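3-dehydroquinate dehydratase (Aquifex aeolicus, PDB 2EGZ) catalyses the cis-dehydration of 3-dehydroquinate to 3-dehydroshikimate through a Schiff-base intermediate, the third step of the chorismate pathway. Local coordinates at residues P123-I126 / I127-L131. Numbering follows the deposited sequence.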
ATOM      1  N   PRO B 123       2.366 -10.390  10.413  1.00 14.07           N
ATOM      2  CA  PRO B 123       3.018 -11.693  10.571  1.00 13.96           C
ATOM      3  C   PRO B 123       4.519 -11.585  10.350  1.00 13.08           C
ATOM      4  O   PRO B 123       4.991 -10.675   9.674  1.00 12.16           O
ATOM      5  CB  PRO B 123       2.335 -12.543   9.504  1.00 15.33           C
ATOM      6  CG  PRO B 123       0.948 -11.996   9.508  1.00 16.49           C
ATOM      7  CD  PRO B 123       1.192 -10.505   9.528  1.00 14.12           C
ATOM      8  N   ASN B 124       5.267 -12.528  10.909  1.00 14.24           N
ATOM      9  CA  ASN B 124       6.715 -12.502  10.789  1.00 14.79           C
ATOM     10  C   ASN B 124       7.263 -12.398   9.378  1.00 13.72           C
ATOM     11  O   ASN B 124       8.208 -11.649   9.152  1.00 13.15           O
ATOM     12  CB  ASN B 124       7.329 -13.716  11.487  1.00 14.44           C
ATOM     13  CG  ASN B 124       6.977 -13.770  12.959  1.00 15.73           C
ATOM     14  OD1 ASN B 124       6.619 -12.754  13.559  1.00 15.86           O
ATOM     15  ND2 ASN B 124       7.089 -14.950  13.553  1.00 16.35           N
ATOM     16  N   TRP B 125       6.681 -13.126   8.424  1.00 14.52           N
ATOM     17  CA  TRP B 125       7.205 -13.080   7.063  1.00 15.43           C
ATOM     18  C   TRP B 125       7.147 -11.681   6.462  1.00 15.14           C
ATOM     19  O   TRP B 125       7.995 -11.320   5.642  1.00 14.01           O
ATOM     20  CB  TRP B 125       6.484 -14.084   6.148  1.00 18.25           C
ATOM     21  CG  TRP B 125       5.070 -13.741   5.814  1.00 21.00           C
ATOM     22  CD1 TRP B 125       3.950 -14.114   6.498  1.00 21.81           C
ATOM     23  CD2 TRP B 125       4.622 -12.959   4.700  1.00 24.16           C
ATOM     24  NE1 TRP B 125       2.829 -13.618   5.873  1.00 23.58           N
ATOM     25  CE2 TRP B 125       3.212 -12.907   4.768  1.00 24.49           C
ATOM     26  CE3 TRP B 125       5.275 -12.304   3.647  1.00 25.09           C
ATOM     27  CZ2 TRP B 125       2.440 -12.216   3.822  1.00 25.89           C
ATOM     28  CZ3 TRP B 125       4.507 -11.616   2.705  1.00 27.32           C
ATOM     29  CH2 TRP B 125       3.102 -11.582   2.802  1.00 25.50           C
ATOM     30  N   ILE B 126       6.153 -10.896   6.869  1.00 13.88           N
ATOM     31  CA  ILE B 126       6.017  -9.527   6.384  1.00 13.81           C
ATOM     32  C   ILE B 126       7.096  -8.659   7.033  1.00 14.09           C
ATOM     33  O   ILE B 126       7.719  -7.833   6.369  1.00 14.47           O
ATOM     34  CB  ILE B 126       4.619  -8.959   6.711  1.00 15.78           C
ATOM     35  CG1 ILE B 126       3.574  -9.658   5.836  1.00 15.46           C
ATOM     36  CG2 ILE B 126       4.590  -7.451   6.483  1.00 16.12           C
ATOM     37  CD1 ILE B 126       2.152  -9.169   6.045  1.00 18.86           C
ATOM     38  N   ILE B 127       7.319  -8.851   8.329  1.00 11.47           N
ATOM     39  CA  ILE B 127       8.354  -8.092   9.025  1.00 13.32           C
ATOM     40  C   ILE B 127       9.698  -8.331   8.337  1.00 12.56           C
ATOM     41  O   ILE B 127      10.432  -7.390   8.028  1.00 12.68           O
ATOM     42  CB  ILE B 127       8.467  -8.528  10.505  1.00 12.32           C
ATOM     43  CG1 ILE B 127       7.201  -8.117  11.255  1.00 12.72           C
ATOM     44  CG2 ILE B 127       9.719  -7.917  11.144  1.00 14.45           C
ATOM     45  CD1 ILE B 127       7.119  -8.622  12.678  1.00 11.08           C
ATOM     46  N   ARG B 128      10.011  -9.598   8.081  1.00 12.76           N
ATOM     47  CA  ARG B 128      11.272  -9.942   7.436  1.00 13.88           C
ATOM     48  C   ARG B 128      11.374  -9.433   6.001  1.00 14.33           C
ATOM     49  O   ARG B 128      12.442  -9.010   5.567  1.00 14.34           O
ATOM     50  CB  ARG B 128      11.490 -11.460   7.464  1.00 13.04           C
ATOM     51  CG  ARG B 128      11.755 -12.023   8.857  1.00 15.01           C
ATOM     52  CD  ARG B 128      12.176 -13.489   8.782  1.00 15.82           C
ATOM     53  NE  ARG B 128      11.074 -14.340   8.350  1.00 19.27           N
ATOM     54  CZ  ARG B 128      10.289 -15.026   9.174  1.00 17.36           C
ATOM     55  NH1 ARG B 128      10.481 -14.976  10.488  1.00 16.63           N
ATOM     56  NH2 ARG B 128       9.300 -15.754   8.678  1.00 18.47           N
ATOM     57  N   GLU B 129      10.269  -9.476   5.263  1.00 16.65           N
ATOM     58  CA  GLU B 129      10.289  -9.003   3.882  1.00 18.11           C
ATOM     59  C   GLU B 129      10.549  -7.504   3.815  1.00 17.67           C
ATOM     60  O   GLU B 129      11.292  -7.034   2.953  1.00 17.17           O
ATOM     61  CB  GLU B 129       8.972  -9.315   3.179  1.00 21.52           C
ATOM     62  CG  GLU B 129       8.982  -8.911   1.713  1.00 25.70           C
ATOM     63  CD  GLU B 129       7.691  -9.253   1.011  1.00 29.31           C
ATOM     64  OE1 GLU B 129       7.299 -10.439   1.039  1.00 31.93           O
ATOM     65  OE2 GLU B 129       7.070  -8.338   0.432  1.00 32.41           O
ATOM     66  N   VAL B 130       9.923  -6.752   4.716  1.00 16.32           N
ATOM     67  CA  VAL B 130      10.112  -5.305   4.752  1.00 14.85           C
ATOM     68  C   VAL B 130      11.581  -4.998   4.998  1.00 14.79           C
ATOM     69  O   VAL B 130      12.164  -4.128   4.349  1.00 15.84           O
ATOM     70  CB  VAL B 130       9.253  -4.654   5.869  1.00 16.44           C
ATOM     71  CG1 VAL B 130       9.667  -3.201   6.079  1.00 17.30           C
ATOM     72  CG2 VAL B 130       7.780  -4.729   5.488  1.00 16.53           C
ATOM     73  N   LEU B 131      12.183  -5.718   5.935  1.00 12.49           N
ATOM     74  CA  LEU B 131      13.590  -5.516   6.248  1.00 13.27           C
ATOM     75  C   LEU B 131      14.481  -5.889   5.071  1.00 14.17           C
ATOM     76  O   LEU B 131      15.382  -5.136   4.697  1.00 13.34           O
ATOM     77  CB  LEU B 131      13.978  -6.347   7.470  1.00 11.48           C
ATOM     78  CG  LEU B 131      13.259  -5.943   8.757  1.00 11.80           C
ATOM     79  CD1 LEU B 131      13.606  -6.927   9.864  1.00 11.54           C
ATOM     80  CD2 LEU B 131      13.668  -4.523   9.144  1.00 11.55           C
TER
HETATM   81  O   HOH W   1       8.464 -17.010  11.854  1.00 28.56           O
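R128 sets off from the helix with CG beside its own backbone N (chi1 -69°) and bends at chi3, which folds the guanidinium back over the preceding turn toward N124. One face of the group lies above N124 O, and NH1 comes within 3.5 Å of N124 CB. A water at the guanidinium edge accepts from both N124 ND2 and R128 NH1, at 3.0 and 3.2 Å. The strongest polar partners of both side chains lie outside this turn: N124 OD1 is hydrogen-bonded to R155 NH2 of helix 150-160, and R128 NH1 to Q162 OE1. With an alanine in place of R128, Q162 and the bridging water would probably each lose a donor, and N124 CB its cover.

P123 is the N-cap of helix 124-136, the connection between strands 110-117 and 140-146 in a beta-alpha-beta unit of the TIM barrel. P123 O accepts a hydrogen bond from I127 N (3.2 Å), while R128 N hydrogen-bonds to N124 O almost straight on at 2.9 Å. On the buried side, I127 and V130 rest on I143, the V130 side chain about 7 Å from that of the Schiff-base lysine K142.

W125 CG sits between its own backbone N and carbonyl carbon (chi1 70°), and I126 CG1 packs over one face of the indole, 3.3 Å above the plane. E129 runs alongside, its OE1 reaching the ring edge 3.5 Å from W125 CZ3, with the carboxylate turned 54° from the indole plane.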